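Local coordinates for butyryl-CoA dehydrogenase (Marinomonas mediterranea, PDB 6CXT), which belongs to the acyl-CoA dehydrogenase family of flavoproteins and holds flavin-adenine dinucleotide in the model, at residues Gly102-Thr105 / Leu106-Leu110; Val185-Arg188 / Asn189-Gly192; Cys245-Ala248 / Ile249-Gly252; Ala302-Gln305 / Lys306-Val310. All blocks are in the same frame, centred on the assembly; numbering follows the deposited sequence.

How the interactions relate
Going from the N terminus, the four contacts follow in series; none nests in or crosses another, and each joins residues a few positions apart. Interaction 1 starts helix 104-114 in the N-terminal domain. Interaction 2 turns the chain at the end of strand 181-187 in the middle domain, and the two meet where Leu110 CD1 lies 3.7 Å from Val185 CG1. Interaction 3 bends the chain from helix 231-245 into helix 248-267, and interaction 4 finishes helix 279-306; both belong to the C-terminal domain. Their centres are about 17 Å apart, without touching. The centres of interactions 2 and 4 are about 35 Å apart.

Interaction 1 of 4, residues Gly102-Thr105 / Leu106-Leu110; sequences GSET and LKHQL
Glu104 and Lys107 meet in a salt bridge, OE2 to NZ at 2.7 Å, with the ammonium coming in from above the carboxylate plane rather than within it. Both chains bend to get there: Glu104 folds at chi2 (-56°), and Lys107 turns at chi3 so that its CE also passes 3.6 Å from Gly102 O. A water joins that same carbonyl to the ammonium, accepting from Lys107 NZ and donating to Gly102 O, each at 2.6 Å. One turn after Glu104, His108 reaches back to Glu104 O twice, through its backbone N and ring ND1, both at 3.1 Å and from opposite faces of the carbonyl plane; the ring bond is the more bent. All this surrounds the start of helix 104-114, where Ser103 is the N-cap: its OG accepts from Leu106 N at 2.9 Å, nearly straight at 169°. Ser103 O then takes Lys107 N, the first regular bond of the helix. Further out, Tyr55 OH bonds both Glu104 OE1 and Lys107 NZ, and Lys54 O receives His108 NE2, which ties down the far side of the imidazole. Leu106 packs against Val185 of strand 181-187.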
ATOM      1  N   GLY B 102      19.021  20.225  34.085  1.00 32.09           N
ATOM      2  CA  GLY B 102      19.590  19.965  35.410  1.00 35.33           C
ATOM      3  C   GLY B 102      20.322  21.217  35.933  1.00 36.28           C
ATOM      4  O   GLY B 102      20.917  21.984  35.143  1.00 31.20           O
ATOM      5  N   SER B 103      20.304  21.405  37.265  1.00 38.57           N
ATOM      6  CA  SER B 103      21.173  22.409  37.921  1.00 39.87           C
ATOM      7  C   SER B 103      22.627  22.134  37.501  1.00 42.10           C
ATOM      8  O   SER B 103      22.956  21.003  37.118  1.00 39.81           O
ATOM      9  CB  SER B 103      21.056  22.261  39.443  1.00 37.95           C
ATOM     10  OG  SER B 103      21.838  21.156  39.867  1.00 37.16           O
ATOM     11  N   GLU B 104      23.501  23.136  37.595  1.00 37.73           N
ATOM     12  CA  GLU B 104      24.930  22.934  37.335  1.00 36.94           C
ATOM     13  C   GLU B 104      25.561  21.845  38.198  1.00 36.87           C
ATOM     14  O   GLU B 104      26.446  21.126  37.723  1.00 38.58           O
ATOM     15  CB  GLU B 104      25.721  24.244  37.524  1.00 38.91           C
ATOM     16  CG  GLU B 104      25.314  25.342  36.558  1.00 39.68           C
ATOM     17  CD  GLU B 104      25.436  24.917  35.093  1.00 41.91           C
ATOM     18  OE1 GLU B 104      26.526  24.425  34.713  1.00 40.85           O
ATOM     19  OE2 GLU B 104      24.445  25.096  34.336  1.00 38.00           O
ATOM     20  N   THR B 105      25.104  21.727  39.449  1.00 39.35           N
ATOM     21  CA  THR B 105      25.631  20.715  40.367  1.00 40.58           C
ATOM     22  C   THR B 105      25.199  19.294  39.944  1.00 39.20           C
ATOM     23  O   THR B 105      26.027  18.369  39.863  1.00 36.20           O
ATOM     24  CB  THR B 105      25.380  21.067  41.871  1.00 43.56           C
ATOM     25  OG1 THR B 105      23.978  21.141  42.155  1.00 43.85           O
ATOM     26  CG2 THR B 105      25.996  22.444  42.178  1.00 39.24           C
ATOM     27  N   LEU B 106      23.914  19.146  39.630  1.00 37.99           N
ATOM     28  CA  LEU B 106      23.415  17.871  39.082  1.00 36.01           C
ATOM     29  C   LEU B 106      24.180  17.444  37.797  1.00 33.15           C
ATOM     30  O   LEU B 106      24.682  16.302  37.715  1.00 34.66           O
ATOM     31  CB  LEU B 106      21.886  17.889  38.922  1.00 36.94           C
ATOM     32  CG  LEU B 106      21.252  16.481  38.804  1.00 38.44           C
ATOM     33  CD1 LEU B 106      21.252  15.655  40.089  1.00 38.17           C
ATOM     34  CD2 LEU B 106      19.840  16.605  38.285  1.00 39.36           C
ATOM     35  N   LYS B 107      24.367  18.382  36.863  1.00 31.77           N
ATOM     36  CA  LYS B 107      25.136  18.100  35.655  1.00 32.26           C
ATOM     37  C   LYS B 107      26.574  17.621  35.899  1.00 35.58           C
ATOM     38  O   LYS B 107      26.996  16.616  35.312  1.00 33.13           O
ATOM     39  CB  LYS B 107      25.092  19.256  34.666  1.00 30.88           C
ATOM     40  CG  LYS B 107      23.685  19.551  34.185  1.00 30.97           C
ATOM     41  CD  LYS B 107      23.655  20.612  33.119  1.00 33.90           C
ATOM     42  CE  LYS B 107      24.157  21.949  33.624  1.00 38.82           C
ATOM     43  NZ  LYS B 107      23.673  23.074  32.780  1.00 41.29           N
ATOM     44  N   HIS B 108      27.324  18.317  36.770  1.00 35.51           N
ATOM     45  CA  HIS B 108      28.675  17.855  37.138  1.00 35.00           C
ATOM     46  C   HIS B 108      28.681  16.559  37.911  1.00 29.37           C
ATOM     47  O   HIS B 108      29.588  15.744  37.741  1.00 30.87           O
ATOM     48  CB  HIS B 108      29.480  18.958  37.854  1.00 36.41           C
ATOM     49  CG  HIS B 108      29.977  19.997  36.903  1.00 38.07           C
ATOM     50  ND1 HIS B 108      29.409  21.250  36.804  1.00 44.12           N
ATOM     51  CD2 HIS B 108      30.930  19.937  35.941  1.00 38.26           C
ATOM     52  CE1 HIS B 108      30.032  21.938  35.862  1.00 41.46           C
ATOM     53  NE2 HIS B 108      30.949  21.159  35.312  1.00 42.47           N
ATOM     54  N   GLN B 109      27.662  16.345  38.726  1.00 31.23           N
ATOM     55  CA  GLN B 109      27.552  15.085  39.461  1.00 33.74           C
ATOM     56  C   GLN B 109      27.254  13.881  38.528  1.00 35.61           C
ATOM     57  O   GLN B 109      27.867  12.825  38.661  1.00 34.84           O
ATOM     58  CB  GLN B 109      26.452  15.202  40.491  1.00 35.94           C
ATOM     59  CG  GLN B 109      26.429  14.116  41.556  1.00 46.22           C
ATOM     60  CD  GLN B 109      25.253  14.311  42.512  1.00 51.79           C
ATOM     61  OE1 GLN B 109      25.090  15.388  43.102  1.00 54.49           O
ATOM     62  NE2 GLN B 109      24.402  13.281  42.644  1.00 49.29           N
ATOM     63  N   LEU B 110      26.336  14.057  37.580  1.00 34.64           N
ATOM     64  CA  LEU B 110      25.793  12.917  36.826  1.00 31.23           C
ATOM     65  C   LEU B 110      26.422  12.667  35.478  1.00 29.74           C
ATOM     66  O   LEU B 110      26.644  11.517  35.133  1.00 29.09           O
ATOM     67  CB  LEU B 110      24.275  13.039  36.663  1.00 28.80           C
ATOM     68  CG  LEU B 110      23.394  13.150  37.891  1.00 34.06           C
ATOM     69  CD1 LEU B 110      21.925  13.188  37.540  1.00 33.62           C
ATOM     70  CD2 LEU B 110      23.657  12.027  38.867  1.00 36.75           C
TER
HETATM   71  O   HOH W   1      21.051  22.824  32.656  1.00 40.11           O

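Interaction 2 of 4, residues Val185-Arg188 / Asn189-Gly192; sequences VVPR and NTPG
Thr190 folds back on Pro187 through its hydroxyl. Starting at CB, which is 3.4 Å from Pro187 O, the side chain sends OG1 to that carbonyl oxygen, to which it donates at 2.8 Å. The hydroxyl lies anti to its own carbonyl carbon (chi1 -53°), beside the backbone N, and this lets side chain and backbone reach the same acceptor: Thr190 N also donates to Pro187 O, at 3.2 Å and 161°. Both donors approach from one face of the carbonyl, the N well above its plane and OG1 closer to it. OG1 further touches the proline ring at CD, 3.5 Å away, and CG1 of Val186, at 3.9 Å, whose side chain crosses it at about a right angle. The backbone bond closes a type I beta turn from Pro187 to Thr190, and a water spans its far end, donating to Arg188 O and to Thr190 O (2.6 Å). The Arg188 guanidinium leaves the turn and gives NH1 to Ala163 O and Ser161 O. The turn carries strand 181-187 toward strand 193-195, from one sheet to the other: Thr190 rests on Cys217 and Ile219 of strand 209-220, while Val186 packs on Val168 of strand 165-171.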
ATOM      1  N   VAL B 185      15.294  13.051  38.455  1.00 23.50           N
ATOM      2  CA  VAL B 185      16.291  11.990  38.314  1.00 23.60           C
ATOM      3  C   VAL B 185      16.267  11.215  39.619  1.00 26.39           C
ATOM      4  O   VAL B 185      16.496  11.803  40.689  1.00 25.71           O
ATOM      5  CB  VAL B 185      17.693  12.567  38.105  1.00 25.89           C
ATOM      6  CG1 VAL B 185      18.748  11.453  38.094  1.00 29.35           C
ATOM      7  CG2 VAL B 185      17.761  13.367  36.813  1.00 28.91           C
ATOM      8  N   VAL B 186      15.952   9.922  39.562  1.00 23.12           N
ATOM      9  CA  VAL B 186      15.757   9.105  40.755  1.00 23.35           C
ATOM     10  C   VAL B 186      16.902   8.079  40.792  1.00 23.71           C
ATOM     11  O   VAL B 186      16.930   7.166  39.953  1.00 23.03           O
ATOM     12  CB  VAL B 186      14.394   8.423  40.772  1.00 23.54           C
ATOM     13  CG1 VAL B 186      14.201   7.562  42.028  1.00 23.54           C
ATOM     14  CG2 VAL B 186      13.279   9.454  40.648  1.00 25.04           C
ATOM     15  N   PRO B 187      17.827   8.205  41.728  1.00 21.20           N
ATOM     16  CA  PRO B 187      18.883   7.203  41.783  1.00 20.33           C
ATOM     17  C   PRO B 187      18.339   5.806  42.113  1.00 20.00           C
ATOM     18  O   PRO B 187      17.412   5.665  42.849  1.00 19.78           O
ATOM     19  CB  PRO B 187      19.828   7.731  42.863  1.00 21.72           C
ATOM     20  CG  PRO B 187      19.472   9.153  43.034  1.00 21.66           C
ATOM     21  CD  PRO B 187      18.022   9.270  42.706  1.00 22.07           C
ATOM     22  N   ARG B 188      18.931   4.792  41.510  1.00 19.61           N
ATOM     23  CA  ARG B 188      18.562   3.407  41.713  1.00 24.69           C
ATOM     24  C   ARG B 188      18.596   2.982  43.194  1.00 33.43           C
ATOM     25  O   ARG B 188      17.769   2.272  43.587  1.00 46.45           O
ATOM     26  CB  ARG B 188      19.455   2.491  40.881  1.00 20.54           C
ATOM     27  CG  ARG B 188      19.136   1.014  40.910  1.00 20.99           C
ATOM     28  CD  ARG B 188      17.721   0.657  40.558  1.00 20.76           C
ATOM     29  NE  ARG B 188      17.504  -0.763  40.417  1.00 19.87           N
ATOM     30  CZ  ARG B 188      17.868  -1.484  39.380  1.00 20.69           C
ATOM     31  NH1 ARG B 188      18.499  -0.933  38.382  1.00 21.88           N
ATOM     32  NH2 ARG B 188      17.605  -2.767  39.363  1.00 19.56           N
ATOM     33  N   ASN B 189      19.555   3.458  43.970  1.00 32.78           N
ATOM     34  CA  ASN B 189      19.662   3.110  45.384  1.00 25.32           C
ATOM     35  C   ASN B 189      18.613   3.746  46.321  1.00 24.36           C
ATOM     36  O   ASN B 189      18.633   3.527  47.486  1.00 25.75           O
ATOM     37  CB  ASN B 189      21.099   3.306  45.877  1.00 25.13           C
ATOM     38  CG  ASN B 189      22.091   2.391  45.170  1.00 28.45           C
ATOM     39  OD1 ASN B 189      21.697   1.544  44.430  1.00 28.55           O
ATOM     40  ND2 ASN B 189      23.363   2.594  45.390  1.00 26.87           N
ATOM     41  N   THR B 190      17.707   4.529  45.787  1.00 21.27           N
ATOM     42  CA  THR B 190      16.611   5.137  46.574  1.00 19.89           C
ATOM     43  C   THR B 190      15.731   4.000  47.133  1.00 23.54           C
ATOM     44  O   THR B 190      15.103   3.233  46.354  1.00 24.26           O
ATOM     45  CB  THR B 190      15.757   6.124  45.728  1.00 19.70           C
ATOM     46  OG1 THR B 190      16.612   7.084  45.094  1.00 18.91           O
ATOM     47  CG2 THR B 190      14.670   6.797  46.566  1.00 19.44           C
ATOM     48  N   PRO B 191      15.636   3.876  48.498  1.00 22.62           N
ATOM     49  CA  PRO B 191      14.716   2.908  49.025  1.00 20.47           C
ATOM     50  C   PRO B 191      13.322   3.076  48.503  1.00 22.22           C
ATOM     51  O   PRO B 191      12.777   4.190  48.420  1.00 22.64           O
ATOM     52  CB  PRO B 191      14.755   3.168  50.557  1.00 22.02           C
ATOM     53  CG  PRO B 191      16.167   3.608  50.761  1.00 20.33           C
ATOM     54  CD  PRO B 191      16.355   4.566  49.594  1.00 20.72           C
ATOM     55  N   GLY B 192      12.720   1.948  48.160  1.00 19.66           N
ATOM     56  CA  GLY B 192      11.335   1.950  47.684  1.00 20.39           C
ATOM     57  C   GLY B 192      11.214   1.611  46.163  1.00 21.13           C
ATOM     58  O   GLY B 192      10.109   1.354  45.681  1.00 23.38           O
TER
HETATM   59  O   HOH W   2      16.239   0.893  46.080  1.00 25.63           O

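Interaction 3 of 4, residues Cys245-Ala248 / Ile249-Gly252; sequences CLFA and IFVG
Phe247 O takes Phe250 N at 3.0 Å, the donor standing well above the carbonyl plane, and a weak second bond from Val251 N at 3.5 Å. They open helix 248-267, just after a type I beta turn from Cys245 to Ala248 that leads out of helix 231-245, within the C-terminal domain of this acyl-CoA dehydrogenase. Leu246 O receives Ile249 N at 3.1 Å, also from above its plane; CG1 and CD1 of Ile249 lie close by the same oxygen. Gly252 N to Ala248 O, almost straight at 172°, marks the regular helix.

The aromatic rings form an offset edge-to-face pair, the edge of Phe250 turned toward the face of Phe247, with planes 76° apart and centroids separated by 5.3 Å. In both residues CG is anti to the carbonyl carbon (chi1 -76° in Phe247), and the side chains cross obliquely. All the residues involved are buried. Ile323 of helix 313-338 touches both phenylalanine side chains, and Phe327 meets Phe250 at a shallow angle between planes. Leu246 also touches Phe85 and Ala88 of helix 81-101, and its side chain is about 5 Å from the bound FK4. On the Phe250 ring, Leu246 CD2 approaches obliquely, 3.7 Å from CE2.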
ATOM      1  N   CYS B 245      17.291  11.504  17.003  1.00 19.33           N
ATOM      2  CA  CYS B 245      18.616  10.928  16.958  1.00 18.30           C
ATOM      3  C   CYS B 245      18.621   9.417  17.127  1.00 20.38           C
ATOM      4  O   CYS B 245      19.448   8.760  16.543  1.00 18.79           O
ATOM      5  CB  CYS B 245      19.509  11.550  18.052  1.00 21.78           C
ATOM      6  SG  CYS B 245      19.646  13.370  17.862  1.00 24.82           S
ATOM      7  N   LEU B 246      17.744   8.871  17.972  1.00 16.64           N
ATOM      8  CA  LEU B 246      17.779   7.434  18.247  1.00 17.27           C
ATOM      9  C   LEU B 246      17.500   6.671  16.928  1.00 17.83           C
ATOM     10  O   LEU B 246      18.118   5.646  16.641  1.00 17.98           O
ATOM     11  CB  LEU B 246      16.795   7.055  19.357  1.00 17.72           C
ATOM     12  CG  LEU B 246      16.679   5.565  19.758  1.00 18.01           C
ATOM     13  CD1 LEU B 246      16.236   5.428  21.223  1.00 19.84           C
ATOM     14  CD2 LEU B 246      15.672   4.796  18.850  1.00 18.07           C
ATOM     15  N   PHE B 247      16.638   7.233  16.092  1.00 17.56           N
ATOM     16  CA  PHE B 247      16.140   6.520  14.867  1.00 16.44           C
ATOM     17  C   PHE B 247      17.187   6.487  13.758  1.00 17.48           C
ATOM     18  O   PHE B 247      17.045   5.721  12.781  1.00 16.56           O
ATOM     19  CB  PHE B 247      14.775   7.125  14.431  1.00 14.81           C
ATOM     20  CG  PHE B 247      13.645   6.644  15.330  1.00 17.11           C
ATOM     21  CD1 PHE B 247      13.518   7.157  16.676  1.00 17.43           C
ATOM     22  CD2 PHE B 247      12.785   5.636  14.929  1.00 15.97           C
ATOM     23  CE1 PHE B 247      12.610   6.623  17.537  1.00 16.51           C
ATOM     24  CE2 PHE B 247      11.813   5.117  15.799  1.00 16.80           C
ATOM     25  CZ  PHE B 247      11.745   5.600  17.109  1.00 16.92           C
ATOM     26  N   ALA B 248      18.248   7.274  13.912  1.00 15.34           N
ATOM     27  CA  ALA B 248      19.433   7.143  13.031  1.00 17.40           C
ATOM     28  C   ALA B 248      19.958   5.696  13.021  1.00 16.99           C
ATOM     29  O   ALA B 248      20.461   5.230  11.990  1.00 17.91           O
ATOM     30  CB  ALA B 248      20.527   8.093  13.470  1.00 15.70           C
ATOM     31  N   ILE B 249      19.820   4.983  14.153  1.00 15.66           N
ATOM     32  CA  ILE B 249      20.218   3.557  14.233  1.00 16.20           C
ATOM     33  C   ILE B 249      19.611   2.764  13.045  1.00 16.23           C
ATOM     34  O   ILE B 249      20.307   1.960  12.356  1.00 15.29           O
ATOM     35  CB  ILE B 249      19.778   2.891  15.555  1.00 16.90           C
ATOM     36  CG1 ILE B 249      20.488   3.558  16.769  1.00 16.57           C
ATOM     37  CG2 ILE B 249      20.076   1.395  15.525  1.00 17.35           C
ATOM     38  CD1 ILE B 249      19.790   3.197  18.083  1.00 16.82           C
ATOM     39  N   PHE B 250      18.326   2.972  12.828  1.00 16.06           N
ATOM     40  CA  PHE B 250      17.573   2.077  11.933  1.00 14.80           C
ATOM     41  C   PHE B 250      17.817   2.442  10.475  1.00 15.26           C
ATOM     42  O   PHE B 250      17.638   1.603   9.610  1.00 14.97           O
ATOM     43  CB  PHE B 250      16.094   2.203  12.250  1.00 14.82           C
ATOM     44  CG  PHE B 250      15.818   2.025  13.731  1.00 15.46           C
ATOM     45  CD1 PHE B 250      16.341   0.899  14.424  1.00 14.27           C
ATOM     46  CD2 PHE B 250      15.046   2.979  14.440  1.00 15.39           C
ATOM     47  CE1 PHE B 250      16.163   0.741  15.820  1.00 15.44           C
ATOM     48  CE2 PHE B 250      14.811   2.798  15.820  1.00 15.19           C
ATOM     49  CZ  PHE B 250      15.385   1.723  16.514  1.00 14.66           C
ATOM     50  N   VAL B 251      18.190   3.683  10.209  1.00 15.34           N
ATOM     51  CA  VAL B 251      18.629   4.050   8.860  1.00 15.12           C
ATOM     52  C   VAL B 251      19.907   3.246   8.532  1.00 16.45           C
ATOM     53  O   VAL B 251      20.015   2.642   7.454  1.00 17.25           O
ATOM     54  CB  VAL B 251      18.921   5.569   8.745  1.00 15.93           C
ATOM     55  CG1 VAL B 251      19.625   5.901   7.421  1.00 15.12           C
ATOM     56  CG2 VAL B 251      17.616   6.385   8.870  1.00 15.44           C
ATOM     57  N   GLY B 252      20.867   3.194   9.454  1.00 16.25           N
ATOM     58  CA  GLY B 252      22.014   2.298   9.271  1.00 16.44           C
ATOM     59  C   GLY B 252      21.601   0.828   9.135  1.00 16.71           C
ATOM     60  O   GLY B 252      22.091   0.103   8.222  1.00 16.84           O
TER

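Interaction 4 of 4, residues Ala302-Gln305 / Lys306-Val310; sequences AAWQ and KSQDV
Trp304 and Gln308 make the tight part of this contact, the amide of Gln308 lying stacked over one face of the indole with the two planes only 8° apart. NE2 sits toward the rim of that face, while CG stands almost squarely over the six-membered ring, 3.7 Å from its centroid, as a CH-pi contact. With CG beside the backbone N, a single bend at chi2 (-47°) folds the amide back over the indole. The same amide is locked in rotation by its N-H: NE2 donates to Trp304 O at 3.0 Å and 160°, with the acceptor in the amide plane. Thus a single residue supplies both the aromatic face and the carbonyl that hold Gln308. The Trp304 ring also meets Phe3 of the second subunit edge-to-face.

The opposite character appears toward Val310, which is exposed and meets Gln305 lightly, CG2 to CG at 3.8 Å, the side chains crossing at about a right angle. Asp309, just before Val310 in the chain, is exposed and poorly ordered. Lys306 turns its end away from this contact to form a salt bridge with Asp240 and a cation-pi contact with Trp241.

The backbone bonds change along the way: Lys306 N still bonds Ala302 O at 2.9 Å, but Ser307 N makes only weak bonds, to Ala303 O and Trp304 O, and Gln308 N reaches Gln305 O from above the carbonyl plane. Asp309, with positive phi, then leaves helical geometry, as is common at a helix C terminus, here that of helix 279-306 before the loop to helix 313-338.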
ATOM      1  N   ALA B 302      15.713  16.644   9.514  1.00 18.06           N
ATOM      2  CA  ALA B 302      15.228  16.851  10.873  1.00 18.49           C
ATOM      3  C   ALA B 302      16.412  17.263  11.762  1.00 18.59           C
ATOM      4  O   ALA B 302      16.242  18.203  12.554  1.00 19.86           O
ATOM      5  CB  ALA B 302      14.602  15.575  11.461  1.00 17.94           C
ATOM      6  N   ALA B 303      17.572  16.599  11.620  1.00 20.01           N
ATOM      7  CA  ALA B 303      18.736  16.922  12.452  1.00 22.61           C
ATOM      8  C   ALA B 303      19.223  18.344  12.155  1.00 21.52           C
ATOM      9  O   ALA B 303      19.542  19.101  13.072  1.00 22.08           O
ATOM     10  CB  ALA B 303      19.855  15.912  12.265  1.00 21.17           C
ATOM     11  N   TRP B 304      19.288  18.709  10.879  1.00 20.81           N
ATOM     12  CA  TRP B 304      19.677  20.070  10.517  1.00 23.77           C
ATOM     13  C   TRP B 304      18.704  21.083  11.075  1.00 24.76           C
ATOM     14  O   TRP B 304      19.109  22.131  11.594  1.00 23.61           O
ATOM     15  CB  TRP B 304      19.784  20.235   8.980  1.00 24.54           C
ATOM     16  CG  TRP B 304      20.016  21.662   8.582  1.00 25.96           C
ATOM     17  CD1 TRP B 304      21.220  22.300   8.510  1.00 28.36           C
ATOM     18  CD2 TRP B 304      19.025  22.615   8.219  1.00 27.45           C
ATOM     19  NE1 TRP B 304      21.038  23.607   8.117  1.00 28.27           N
ATOM     20  CE2 TRP B 304      19.703  23.831   7.928  1.00 29.24           C
ATOM     21  CE3 TRP B 304      17.631  22.564   8.080  1.00 28.07           C
ATOM     22  CZ2 TRP B 304      19.032  24.993   7.521  1.00 30.61           C
ATOM     23  CZ3 TRP B 304      16.958  23.738   7.676  1.00 32.66           C
ATOM     24  CH2 TRP B 304      17.673  24.929   7.394  1.00 30.89           C
ATOM     25  N   GLN B 305      17.420  20.811  10.929  1.00 21.41           N
ATOM     26  CA  GLN B 305      16.421  21.765  11.356  1.00 22.91           C
ATOM     27  C   GLN B 305      16.444  21.959  12.887  1.00 26.88           C
ATOM     28  O   GLN B 305      16.228  23.087  13.389  1.00 25.88           O
ATOM     29  CB  GLN B 305      15.024  21.372  10.905  1.00 24.47           C
ATOM     30  CG  GLN B 305      14.220  22.596  10.547  1.00 31.83           C
ATOM     31  CD  GLN B 305      12.754  22.334  10.438  1.00 32.38           C
ATOM     32  OE1 GLN B 305      12.187  21.460  11.121  1.00 29.95           O
ATOM     33  NE2 GLN B 305      12.114  23.089   9.573  1.00 31.33           N
ATOM     34  N   LYS B 306      16.677  20.856  13.608  1.00 23.45           N
ATOM     35  CA  LYS B 306      16.784  20.887  15.066  1.00 25.26           C
ATOM     36  C   LYS B 306      17.931  21.800  15.514  1.00 26.20           C
ATOM     37  O   LYS B 306      17.859  22.374  16.589  1.00 29.78           O
ATOM     38  CB  LYS B 306      16.934  19.470  15.642  1.00 24.19           C
ATOM     39  CG  LYS B 306      16.754  19.414  17.148  1.00 24.85           C
ATOM     40  CD  LYS B 306      16.716  17.959  17.667  1.00 25.84           C
ATOM     41  CE  LYS B 306      17.025  17.929  19.171  1.00 23.55           C
ATOM     42  NZ  LYS B 306      16.074  18.800  19.909  1.00 24.51           N
ATOM     43  N   SER B 307      18.964  21.928  14.696  1.00 29.55           N
ATOM     44  CA  SER B 307      20.068  22.855  14.965  1.00 35.48           C
ATOM     45  C   SER B 307      19.747  24.326  14.640  1.00 37.73           C
ATOM     46  O   SER B 307      20.612  25.160  14.835  1.00 41.38           O
ATOM     47  CB  SER B 307      21.296  22.456  14.136  1.00 40.07           C
ATOM     48  OG  SER B 307      21.665  21.103  14.386  1.00 46.25           O
ATOM     49  N   GLN B 308      18.554  24.639  14.119  1.00 35.29           N
ATOM     50  CA  GLN B 308      18.210  26.010  13.657  1.00 38.67           C
ATOM     51  C   GLN B 308      17.342  26.833  14.606  1.00 46.70           C
ATOM     52  O   GLN B 308      16.997  27.983  14.301  1.00 49.25           O
ATOM     53  CB  GLN B 308      17.487  25.999  12.280  1.00 36.23           C
ATOM     54  CG  GLN B 308      18.240  25.304  11.148  1.00 36.60           C
ATOM     55  CD  GLN B 308      19.702  25.711  11.059  1.00 42.31           C
ATOM     56  OE1 GLN B 308      20.006  26.870  10.816  1.00 44.09           O
ATOM     57  NE2 GLN B 308      20.611  24.754  11.225  1.00 42.68           N
ATOM     58  N   ASP B 309      16.941  26.282  15.734  1.00 53.63           N
ATOM     59  CA  ASP B 309      16.043  27.052  16.632  1.00 69.43           C
ATOM     60  C   ASP B 309      14.813  27.643  15.884  1.00 67.17           C
ATOM     61  O   ASP B 309      14.590  28.860  15.823  1.00 71.90           O
ATOM     62  CB  ASP B 309      16.826  28.133  17.408  1.00 78.63           C
ATOM     63  CG  ASP B 309      16.495  28.148  18.884  1.00 84.30           C
ATOM     64  OD1 ASP B 309      15.976  27.128  19.406  1.00 93.53           O
ATOM     65  OD2 ASP B 309      16.767  29.183  19.528  1.00 91.74           O
ATOM     66  N   VAL B 310      14.075  26.734  15.257  1.00 57.80           N
ATOM     67  CA  VAL B 310      12.729  26.954  14.718  1.00 46.90           C
ATOM     68  C   VAL B 310      11.940  25.802  15.353  1.00 39.56           C
ATOM     69  O   VAL B 310      12.534  24.970  16.046  1.00 38.10           O
ATOM     70  CB  VAL B 310      12.722  26.918  13.169  1.00 49.04           C
ATOM     71  CG1 VAL B 310      13.486  28.125  12.606  1.00 45.75           C
ATOM     72  CG2 VAL B 310      13.310  25.600  12.636  1.00 44.52           C
TER